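Local coordinates for protein alpha,alpha-trehalose-phosphate synthase (UDP-forming) (Burkholderia multivorans, PDB 5UOF) that belongs to glycosyltransferase family 20 and shows a two-domain architecture consistent with the GT-B fold of its clan, at residues Arg11-Ser16 against Asp134-His139; Asn17-Gly22 against Gly45-Trp50; Gly30-Gly35 against Ser451-Thr456; Asn157-Phe162 against Cys187-Thr192. One frame throughout, in Å; residues are numbered along the deposited sequence.

Interaction 1: Arg11-Ser16 against Asp134-His139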
# COMPACT_ATOMS: atom_id res chain seq x y z
N ARG A 11 19.87 -13.84 32.36
CA ARG A 11 18.52 -14.29 32.09
C ARG A 11 18.01 -13.70 30.79
O ARG A 11 18.25 -12.52 30.50
CB ARG A 11 17.57 -13.90 33.23
CG ARG A 11 17.95 -14.49 34.58
CD ARG A 11 16.86 -14.21 35.59
NE ARG A 11 16.55 -12.79 35.68
CZ ARG A 11 15.63 -12.28 36.50
NH1 ARG A 11 14.92 -13.09 37.28
NH2 ARG A 11 15.40 -10.97 36.51
N LEU A 12 17.33 -14.52 30.01
CA LEU A 12 16.48 -14.04 28.93
C LEU A 12 15.11 -13.72 29.50
O LEU A 12 14.51 -14.55 30.19
CB LEU A 12 16.37 -15.09 27.82
CG LEU A 12 15.50 -14.67 26.63
CD1 LEU A 12 16.12 -13.48 25.91
CD2 LEU A 12 15.29 -15.86 25.68
N ILE A 13 14.62 -12.52 29.23
CA ILE A 13 13.29 -12.08 29.62
C ILE A 13 12.48 -12.00 28.34
O ILE A 13 12.71 -11.11 27.52
CB ILE A 13 13.32 -10.73 30.35
CG1 ILE A 13 14.41 -10.71 31.43
CG2 ILE A 13 11.93 -10.36 30.90
CD1 ILE A 13 14.22 -11.70 32.57
N VAL A 14 11.56 -12.93 28.14
CA VAL A 14 10.65 -12.90 27.00
C VAL A 14 9.41 -12.11 27.40
O VAL A 14 8.81 -12.38 28.45
CB VAL A 14 10.29 -14.32 26.55
CG1 VAL A 14 9.09 -14.28 25.61
CG2 VAL A 14 11.48 -14.99 25.87
N VAL A 15 9.02 -11.15 26.57
CA VAL A 15 7.82 -10.35 26.77
C VAL A 15 6.92 -10.57 25.55
O VAL A 15 7.33 -10.26 24.42
CB VAL A 15 8.15 -8.87 26.96
CG1 VAL A 15 6.88 -8.04 27.10
CG2 VAL A 15 9.06 -8.66 28.17
N SER A 16 5.72 -11.10 25.77
CA SER A 16 4.81 -11.37 24.65
C SER A 16 3.36 -11.26 25.11
O SER A 16 3.07 -10.95 26.27
CB SER A 16 5.07 -12.74 24.04
OG SER A 16 4.62 -13.78 24.90
N ASP A 134 19.88 -8.57 32.64
CA ASP A 134 18.85 -9.31 31.92
C ASP A 134 18.83 -8.92 30.45
O ASP A 134 18.98 -7.74 30.10
CB ASP A 134 17.47 -9.06 32.53
CG ASP A 134 17.28 -9.74 33.87
OD1 ASP A 134 18.05 -10.68 34.20
OD2 ASP A 134 16.33 -9.35 34.59
N LEU A 135 18.65 -9.91 29.59
CA LEU A 135 18.40 -9.68 28.17
C LEU A 135 16.90 -9.75 27.92
O LEU A 135 16.26 -10.76 28.24
CB LEU A 135 19.14 -10.73 27.33
CG LEU A 135 20.61 -10.92 27.67
CD1 LEU A 135 21.19 -12.12 26.93
CD2 LEU A 135 21.41 -9.66 27.36
N ILE A 136 16.33 -8.69 27.35
CA ILE A 136 14.88 -8.57 27.19
C ILE A 136 14.53 -8.72 25.72
O ILE A 136 15.11 -8.03 24.87
CB ILE A 136 14.37 -7.22 27.74
CG1 ILE A 136 14.89 -7.04 29.18
CG2 ILE A 136 12.86 -7.17 27.70
CD1 ILE A 136 14.48 -5.71 29.79
N TRP A 137 13.57 -9.60 25.43
CA TRP A 137 13.15 -9.90 24.06
C TRP A 137 11.64 -9.71 23.95
O TRP A 137 10.87 -10.53 24.46
CB TRP A 137 13.55 -11.33 23.68
CG TRP A 137 13.40 -11.64 22.21
CD1 TRP A 137 12.96 -10.79 21.23
CD2 TRP A 137 13.69 -12.88 21.58
NE1 TRP A 137 12.97 -11.44 20.02
CE2 TRP A 137 13.42 -12.72 20.20
CE3 TRP A 137 14.17 -14.12 22.04
CZ2 TRP A 137 13.60 -13.75 19.29
CZ3 TRP A 137 14.34 -15.14 21.12
CH2 TRP A 137 14.06 -14.95 19.76
N VAL A 138 11.22 -8.64 23.25
CA VAL A 138 9.82 -8.25 23.09
C VAL A 138 9.30 -8.73 21.74
O VAL A 138 9.97 -8.56 20.72
CB VAL A 138 9.67 -6.72 23.22
CG1 VAL A 138 8.21 -6.30 23.08
CG2 VAL A 138 10.27 -6.24 24.54
N HIS A 139 8.08 -9.28 21.72
CA HIS A 139 7.53 -9.89 20.52
C HIS A 139 6.30 -9.17 20.00
O HIS A 139 5.29 -9.08 20.70
CB HIS A 139 7.22 -11.37 20.77
CG HIS A 139 8.45 -12.19 20.86
ND1 HIS A 139 8.97 -12.85 19.77
CD2 HIS A 139 9.32 -12.38 21.87
CE1 HIS A 139 10.10 -13.45 20.12
NE2 HIS A 139 10.33 -13.17 21.39
O HOH W 1 20.33 -12.03 34.55
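R11 and D134 are brought together by two torsions: a bend at chi3 (-55°) turns R11 NE toward D134, while D134 CG stands anti to its own carbonyl carbon (chi1 -73°), beside the backbone N. The two side chains run side by side, pointing the same way, and form a side-on, two-pronged salt bridge. R11 NE donates to D134 OD1 at 3.0 Å and R11 NH2 to D134 OD2 at 2.7 Å, each oxygen being met on its syn side. The guanidinium and carboxylate planes are 37° apart, a twist rather than a flat pairing. A water accepts from R11 N and donates to D134 OD1, joining the same two residues a second time.

From here strands 12-16 and 135-139 run parallel. Their ladder includes L135 N to R11 O, I13 N to L135 O at 2.6 Å, W137 N to I13 O and V15 N to W137 O at 2.9 Å. I13, V15, I136 and V138 cover one sheet face, where V15 CG2 lies 4.1 Å from I136 CG2. On the face of L12, V14, L135 and W137, L12 CD1 packs 4.0 Å from W137 CB. H139 NE2 sits over the centre of the W137 ring, 3.2 Å above its plane, and H139 ND1 is hydrogen-bonded to H164.

D134 OD2 also accepts from R131 N, and R11 NH2 also donates to L129 O. With this many donors around a buried carboxylate, D134 is probably ionised, its charge balanced by R11 where the mostly apolar strand pair begins.

Interaction 2: Asn17-Gly22 against Gly45-Trp50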
# COMPACT_ATOMS: atom_id res chain seq x y z
N ASN A 17 2.44 -11.57 24.18
CA ASN A 17 1.02 -11.34 24.42
C ASN A 17 0.48 -12.25 25.51
O ASN A 17 -0.33 -11.83 26.33
CB ASN A 17 0.21 -11.56 23.14
CG ASN A 17 0.56 -10.60 22.03
OD1 ASN A 17 0.88 -9.44 22.27
ND2 ASN A 17 0.50 -11.09 20.80
N ARG A 18 0.93 -13.51 25.53
CA ARG A 18 0.28 -14.50 26.38
C ARG A 18 1.31 -15.48 26.92
O ARG A 18 2.09 -16.04 26.15
CB ARG A 18 -0.80 -15.25 25.59
CG ARG A 18 -1.43 -16.39 26.34
CD ARG A 18 -2.36 -15.88 27.42
NE ARG A 18 -2.86 -16.97 28.25
CZ ARG A 18 -3.90 -17.73 27.93
NH1 ARG A 18 -4.57 -17.51 26.80
NH2 ARG A 18 -4.29 -18.70 28.74
N VAL A 19 1.29 -15.70 28.23
CA VAL A 19 2.04 -16.78 28.84
C VAL A 19 1.06 -17.92 29.08
O VAL A 19 0.14 -17.80 29.90
CB VAL A 19 2.72 -16.35 30.14
CG1 VAL A 19 3.57 -17.47 30.68
CG2 VAL A 19 3.56 -15.09 29.92
N ALA A 20 1.23 -19.02 28.36
CA ALA A 20 0.36 -20.18 28.50
C ALA A 20 1.04 -21.21 29.39
O ALA A 20 2.21 -21.54 29.18
CB ALA A 20 0.02 -20.80 27.14
N ILE A 21 0.31 -21.70 30.39
CA ILE A 21 0.86 -22.70 31.29
C ILE A 21 0.99 -24.03 30.56
O ILE A 21 0.04 -24.49 29.91
CB ILE A 21 -0.02 -22.84 32.55
N GLY A 22 2.16 -24.65 30.66
CA GLY A 22 2.40 -25.98 30.14
C GLY A 22 2.07 -26.19 28.68
O GLY A 22 1.62 -27.27 28.30
N GLY A 45 15.45 -18.05 32.69
CA GLY A 45 14.85 -16.76 32.41
C GLY A 45 13.42 -16.62 32.91
O GLY A 45 12.91 -17.42 33.70
N VAL A 46 12.77 -15.56 32.42
CA VAL A 46 11.42 -15.18 32.81
C VAL A 46 10.62 -14.93 31.54
O VAL A 46 11.10 -14.27 30.62
CB VAL A 46 11.41 -13.93 33.71
CG1 VAL A 46 10.00 -13.61 34.20
CG2 VAL A 46 12.37 -14.11 34.89
N TRP A 47 9.40 -15.47 31.49
CA TRP A 47 8.42 -15.14 30.46
C TRP A 47 7.36 -14.29 31.12
O TRP A 47 6.71 -14.73 32.08
CB TRP A 47 7.82 -16.41 29.85
CG TRP A 47 7.05 -16.21 28.56
CD1 TRP A 47 6.61 -15.04 28.03
CD2 TRP A 47 6.64 -17.24 27.66
NE1 TRP A 47 5.94 -15.28 26.84
CE2 TRP A 47 5.96 -16.63 26.60
CE3 TRP A 47 6.80 -18.63 27.65
CZ2 TRP A 47 5.42 -17.36 25.53
CZ3 TRP A 47 6.27 -19.36 26.60
CH2 TRP A 47 5.59 -18.71 25.55
N PHE A 48 7.22 -13.05 30.65
CA PHE A 48 6.32 -12.06 31.21
C PHE A 48 5.22 -11.76 30.21
O PHE A 48 5.48 -11.61 29.02
CB PHE A 48 7.10 -10.78 31.56
CG PHE A 48 6.22 -9.62 31.93
CD1 PHE A 48 5.81 -9.44 33.25
CD2 PHE A 48 5.86 -8.68 30.98
CE1 PHE A 48 5.01 -8.36 33.59
CE2 PHE A 48 5.06 -7.59 31.32
CZ PHE A 48 4.64 -7.44 32.63
N GLY A 49 3.98 -11.68 30.71
CA GLY A 49 2.87 -11.33 29.85
C GLY A 49 1.54 -11.65 30.52
O GLY A 49 1.47 -11.94 31.71
N TRP A 50 0.49 -11.59 29.70
CA TRP A 50 -0.88 -11.82 30.15
C TRP A 50 -1.10 -13.28 30.52
O TRP A 50 -0.59 -14.19 29.87
CB TRP A 50 -1.84 -11.43 29.02
CG TRP A 50 -3.29 -11.48 29.37
CD1 TRP A 50 -3.86 -11.19 30.57
CD2 TRP A 50 -4.37 -11.80 28.48
NE1 TRP A 50 -5.23 -11.32 30.49
CE2 TRP A 50 -5.56 -11.69 29.21
CE3 TRP A 50 -4.43 -12.18 27.13
CZ2 TRP A 50 -6.82 -11.95 28.65
CZ3 TRP A 50 -5.68 -12.44 26.57
CH2 TRP A 50 -6.85 -12.32 27.33
O HOH W 2 0.98 -9.37 27.21
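The W47 indole carries V19 on one face: V19 CG2 lies 3.9 Å from the centroid of the five-membered ring, 22° off its normal, a CH-pi contact. Within that ring CD1 is the closest atom, 3.6 Å from V19 CG2. The V19 and W47 side chains pass each other, running opposite ways, and R18 O approaches the benzo side obliquely, 3.6 Å from W47 CZ2. The W50 ring has N17 O near its plane at the edge, while R18 CD approaches obliquely. R18 CZ is 5.9 Å from the centroid of the six-membered ring of W50, so any cation-pi attraction is weak at most.

The backbone supplies one firm bond, V19 N to W50 O at 2.9 Å and nearly straight. W50 N to N17 O is weak, and a water that donates to N17 O accepts only weakly from W50 N. The chain turns a corner at G49, whose phi of 165° suits a residue without CB; the bare backbone there leaves V19 CG2 room at 3.5 Å from G49 N.

Polar ends of the flat groups are held elsewhere: W47 NE1 by S16 OG, W50 NE1 by E53 O. The loop that follows strand 12-16 lies across the end of strand 46-48, the touching parts running 114° apart, with V19 also touching Y72 and T74 of strand 70-77. W47 reaches L32, A33, M37 and L40 of helix 32-43, and W50 meets Y86 and L77.

Interaction 3: Gly30-Gly35 against Ser451-Thr456. With EDO (1,2-ethanediol), chain K; EDO (1,2-ethanediol), chain Q.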
# COMPACT_ATOMS: atom_id res chain seq x y z
N GLY A 30 3.77 -26.11 17.76
CA GLY A 30 3.74 -24.76 17.24
C GLY A 30 3.57 -23.76 18.38
O GLY A 30 3.31 -24.13 19.53
N GLY A 31 3.72 -22.49 18.04
CA GLY A 31 3.55 -21.41 19.00
C GLY A 31 4.88 -20.79 19.39
O GLY A 31 5.96 -21.29 19.07
N LEU A 32 4.78 -19.67 20.10
CA LEU A 32 5.98 -18.98 20.53
C LEU A 32 6.76 -19.80 21.54
O LEU A 32 8.00 -19.73 21.59
CB LEU A 32 5.62 -17.61 21.12
CG LEU A 32 6.79 -16.70 21.51
CD1 LEU A 32 7.59 -16.27 20.30
CD2 LEU A 32 6.29 -15.49 22.27
N ALA A 33 6.07 -20.62 22.34
CA ALA A 33 6.72 -21.39 23.39
C ALA A 33 7.81 -22.29 22.81
O ALA A 33 8.92 -22.36 23.36
CB ALA A 33 5.69 -22.22 24.15
N VAL A 34 7.53 -22.99 21.71
CA VAL A 34 8.55 -23.87 21.16
C VAL A 34 9.71 -23.06 20.61
O VAL A 34 10.87 -23.52 20.63
CB VAL A 34 7.94 -24.82 20.10
CG1 VAL A 34 7.43 -24.05 18.92
CG2 VAL A 34 8.96 -25.86 19.66
N GLY A 35 9.46 -21.83 20.16
CA GLY A 35 10.53 -20.98 19.69
C GLY A 35 11.48 -20.49 20.77
O GLY A 35 12.68 -20.36 20.53
N SER A 451 15.60 -23.25 15.40
CA SER A 451 16.69 -22.91 16.31
C SER A 451 17.55 -21.78 15.76
O SER A 451 18.20 -21.08 16.54
CB SER A 451 17.56 -24.14 16.59
OG SER A 451 18.43 -24.41 15.50
N VAL A 452 17.56 -21.56 14.44
CA VAL A 452 18.35 -20.47 13.88
C VAL A 452 17.78 -19.13 14.32
O VAL A 452 18.52 -18.24 14.76
CB VAL A 452 18.43 -20.59 12.35
CG1 VAL A 452 19.22 -19.42 11.75
CG2 VAL A 452 19.07 -21.94 11.97
N TRP A 453 16.46 -18.96 14.24
CA TRP A 453 15.81 -17.75 14.74
C TRP A 453 16.18 -17.50 16.19
O TRP A 453 16.66 -16.42 16.56
CB TRP A 453 14.30 -17.89 14.59
CG TRP A 453 13.45 -16.78 15.14
CD1 TRP A 453 13.24 -15.55 14.60
CD2 TRP A 453 12.62 -16.85 16.31
NE1 TRP A 453 12.36 -14.83 15.38
CE2 TRP A 453 11.95 -15.61 16.42
CE3 TRP A 453 12.38 -17.83 17.28
CZ2 TRP A 453 11.07 -15.33 17.46
CZ3 TRP A 453 11.50 -17.56 18.30
CH2 TRP A 453 10.86 -16.31 18.39
N ARG A 454 15.96 -18.50 17.04
CA ARG A 454 16.22 -18.35 18.46
C ARG A 454 17.69 -18.04 18.72
O ARG A 454 18.02 -17.07 19.43
CB ARG A 454 15.79 -19.63 19.18
CG ARG A 454 16.34 -19.73 20.57
CD ARG A 454 15.77 -20.95 21.29
NE ARG A 454 16.30 -22.21 20.78
CZ ARG A 454 15.59 -23.09 20.08
NH1 ARG A 454 14.31 -22.85 19.79
NH2 ARG A 454 16.16 -24.21 19.67
N ASP A 455 18.59 -18.85 18.16
CA ASP A 455 20.00 -18.76 18.50
C ASP A 455 20.63 -17.47 17.98
O ASP A 455 21.44 -16.85 18.68
CB ASP A 455 20.76 -19.97 17.96
CG ASP A 455 20.45 -21.24 18.73
OD1 ASP A 455 19.99 -21.15 19.89
OD2 ASP A 455 20.68 -22.33 18.16
N THR A 456 20.29 -17.06 16.75
CA THR A 456 20.92 -15.86 16.19
C THR A 456 20.39 -14.60 16.87
O THR A 456 21.15 -13.66 17.10
CB THR A 456 20.70 -15.81 14.68
OG1 THR A 456 19.31 -15.82 14.39
CG2 THR A 456 21.35 -17.02 14.01
C1 EDO K . 7.90 -19.64 17.14
O1 EDO K . 6.98 -20.42 16.37
C2 EDO K . 7.54 -18.17 17.00
O2 EDO K . 6.11 -18.01 17.05
C1 EDO Q . 20.85 -19.84 23.19
O1 EDO Q . 21.32 -19.78 21.84
C2 EDO Q . 19.37 -20.20 23.22
O2 EDO Q . 19.17 -21.62 23.23
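G35 and R454 have the nearest CA atoms of the two segments, 6.4 Å apart, where the first turn of helix 32-43 meets the early part of helix 450-472. R454 spans that gap: its CG is anti to the backbone N, and the chain then bends at chi3 (71°). From there R454 NH1 donates to G35 O at 3.1 Å with a nearly straight N-H...O angle. The carbonyl oxygen lies in the guanidinium plane, whereas the donor stands 51° out of the carbonyl plane, so the bond comes from above the peptide. The aliphatic part of R454 is close to the same oxygen, with R454 CD 3.2 Å from G35 O. R454 NH2 is bonded to Y238 OH and forms a long, weak ion pair with D38.

W453 points its six-membered ring at the glycine. G35 O lies near the ring plane at the edge, and W453 CZ3 comes to 3.8 Å of G35 CA, a closeness that the bare glycine backbone allows. L32 CD1 touches W453 CH2 at 3.8 Å, the two side chains crossing at about a right angle. A 1,2-ethanediol, probably from the crystallisation liquor, sits beside L32 and W453 and donates to G31 O at 3.0 Å.

This is helix-on-helix packing in the N-terminal domain. A helix close to the C-terminus that returns to the first domain is a known feature of GT-B proteins, and helix 450-472 fits that description.

Interaction 4: Asn157-Phe162 against Cys187-Thr192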
# COMPACT_ATOMS: atom_id res chain seq x y z
N ASN A 157 19.03 -2.16 30.09
CA ASN A 157 19.30 -3.51 29.63
C ASN A 157 19.34 -3.59 28.11
O ASN A 157 18.71 -2.78 27.42
CB ASN A 157 18.23 -4.47 30.15
CG ASN A 157 18.18 -4.54 31.65
OD1 ASN A 157 17.92 -3.54 32.33
ND2 ASN A 157 18.43 -5.72 32.19
N PRO A 158 20.03 -4.58 27.55
CA PRO A 158 19.82 -4.91 26.13
C PRO A 158 18.36 -5.29 25.92
O PRO A 158 17.82 -6.14 26.64
CB PRO A 158 20.76 -6.09 25.89
CG PRO A 158 21.77 -6.03 27.02
CD PRO A 158 20.99 -5.51 28.18
N ILE A 159 17.72 -4.66 24.94
CA ILE A 159 16.34 -4.99 24.61
C ILE A 159 16.26 -5.23 23.11
O ILE A 159 16.74 -4.41 22.33
CB ILE A 159 15.35 -3.87 25.00
CG1 ILE A 159 15.63 -3.36 26.42
CG2 ILE A 159 13.92 -4.40 24.92
CD1 ILE A 159 14.73 -2.18 26.82
N GLY A 160 15.64 -6.34 22.73
CA GLY A 160 15.42 -6.64 21.33
C GLY A 160 13.94 -6.72 21.01
O GLY A 160 13.12 -7.06 21.86
N PHE A 161 13.61 -6.41 19.76
CA PHE A 161 12.24 -6.49 19.26
C PHE A 161 12.25 -7.43 18.06
O PHE A 161 13.17 -7.38 17.25
CB PHE A 161 11.72 -5.10 18.83
CG PHE A 161 10.28 -5.09 18.36
CD1 PHE A 161 9.24 -5.33 19.25
CD2 PHE A 161 9.97 -4.80 17.03
CE1 PHE A 161 7.91 -5.31 18.82
CE2 PHE A 161 8.64 -4.78 16.60
CZ PHE A 161 7.62 -5.04 17.49
N PHE A 162 11.23 -8.28 17.97
CA PHE A 162 11.01 -9.04 16.74
C PHE A 162 9.59 -8.82 16.26
O PHE A 162 8.63 -9.09 16.99
CB PHE A 162 11.28 -10.54 16.90
CG PHE A 162 11.21 -11.27 15.58
CD1 PHE A 162 12.28 -11.20 14.71
CD2 PHE A 162 10.06 -11.94 15.18
CE1 PHE A 162 12.21 -11.82 13.46
CE2 PHE A 162 9.99 -12.58 13.95
CZ PHE A 162 11.07 -12.51 13.09
N CYS A 187 13.36 2.52 17.52
CA CYS A 187 14.77 2.82 17.77
C CYS A 187 15.13 2.79 19.25
O CYS A 187 16.30 2.98 19.57
CB CYS A 187 15.14 4.17 17.17
SG CYS A 187 15.02 4.16 15.37
N ALA A 188 14.18 2.56 20.15
CA ALA A 188 14.53 2.35 21.56
C ALA A 188 15.13 0.98 21.82
O ALA A 188 15.78 0.79 22.85
CB ALA A 188 13.29 2.56 22.44
N TYR A 189 14.92 0.03 20.90
CA TYR A 189 15.53 -1.30 20.98
C TYR A 189 16.99 -1.26 20.55
O TYR A 189 17.37 -0.51 19.65
CB TYR A 189 14.75 -2.29 20.09
CG TYR A 189 13.33 -2.49 20.56
CD1 TYR A 189 13.05 -3.40 21.58
CD2 TYR A 189 12.27 -1.77 19.99
CE1 TYR A 189 11.75 -3.59 22.03
CE2 TYR A 189 10.97 -1.95 20.44
CZ TYR A 189 10.72 -2.85 21.47
OH TYR A 189 9.44 -3.04 21.94
N ASP A 190 17.81 -2.10 21.20
CA ASP A 190 19.17 -2.30 20.71
C ASP A 190 19.20 -3.19 19.48
O ASP A 190 20.11 -3.07 18.66
CB ASP A 190 20.04 -2.91 21.81
CG ASP A 190 20.04 -2.07 23.04
OD1 ASP A 190 20.62 -0.97 23.00
OD2 ASP A 190 19.42 -2.50 24.04
N VAL A 191 18.23 -4.09 19.36
CA VAL A 191 18.09 -4.97 18.20
C VAL A 191 16.64 -4.91 17.74
O VAL A 191 15.72 -5.13 18.54
CB VAL A 191 18.49 -6.42 18.52
CG1 VAL A 191 18.38 -7.29 17.26
CG2 VAL A 191 19.91 -6.49 19.12
N THR A 192 16.43 -4.61 16.46
CA THR A 192 15.11 -4.61 15.85
C THR A 192 15.12 -5.64 14.73
O THR A 192 15.77 -5.44 13.70
CB THR A 192 14.75 -3.21 15.34
OG1 THR A 192 14.82 -2.29 16.44
CG2 THR A 192 13.36 -3.19 14.78
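D190 and I159 are joined twice: I159 N donates to D190 OD2 at 2.9 Å through the anti lone pair of that oxygen, and in return I159 O accepts from D190 N at 2.8 Å. The same carboxylate forms salt bridges to R151 through OD2 and to R226 through OD1, so both oxygens have partners. I159 O also accepts, more weakly, from V191 N. Further along, F161 N donates to V191 O at 2.8 Å, so that the two bonds of V191 bracket the G160-V191 bridge, and G160 CA makes a CA-H...O contact with V191 O. These bonds start the parallel pairing of strands 159-162 and 191-194.

Around them the Y189 ring is the main packing surface. F161 CB stands over its centre, 3.3 Å from the centroid and only 3° off the normal, a tight CH-pi contact. The F161 ring itself meets Y189 obliquely, with centroids 5.0 Å apart and planes at 33°. I159 CG2 packs against the ring from another direction, 3.6 Å from Y189 CD1. At the far end of the ring Y189 OH is hydrogen-bonded to L144 O.

On its other side strand 159-162 pairs with strand 135-139. Helix 146-152 covers I159 through L150 and R151 and also touches A188, while F146 packs on Y189. P158, D190 and V191 rest against V464 of helix 450-472, and F162 meets W453 of that helix edge-to-face.

How the interactions relate
Interactions 1, 2 and 4 belong to one sheet and interaction 3 to the helices packed on it. Interaction 1 pairs central strands; it is joined to interaction 2 by V14 O with F48 N, and to interaction 4 by I136 O with G160 N. Interactions 1, 3 and 4 are buried, whereas interaction 2 is partly so. Their chemistry follows: a regular ladder opened by a salt bridge in 1, one firm backbone bond and indole packing in 2, one arginine-carbonyl bond in 3, and a short parallel ladder begun by a carboxylate-to-backbone bond in 4. W453 links interaction 3 to both strand pairs, touching W137, H139 and F162. Interactions 2 and 4 do not touch.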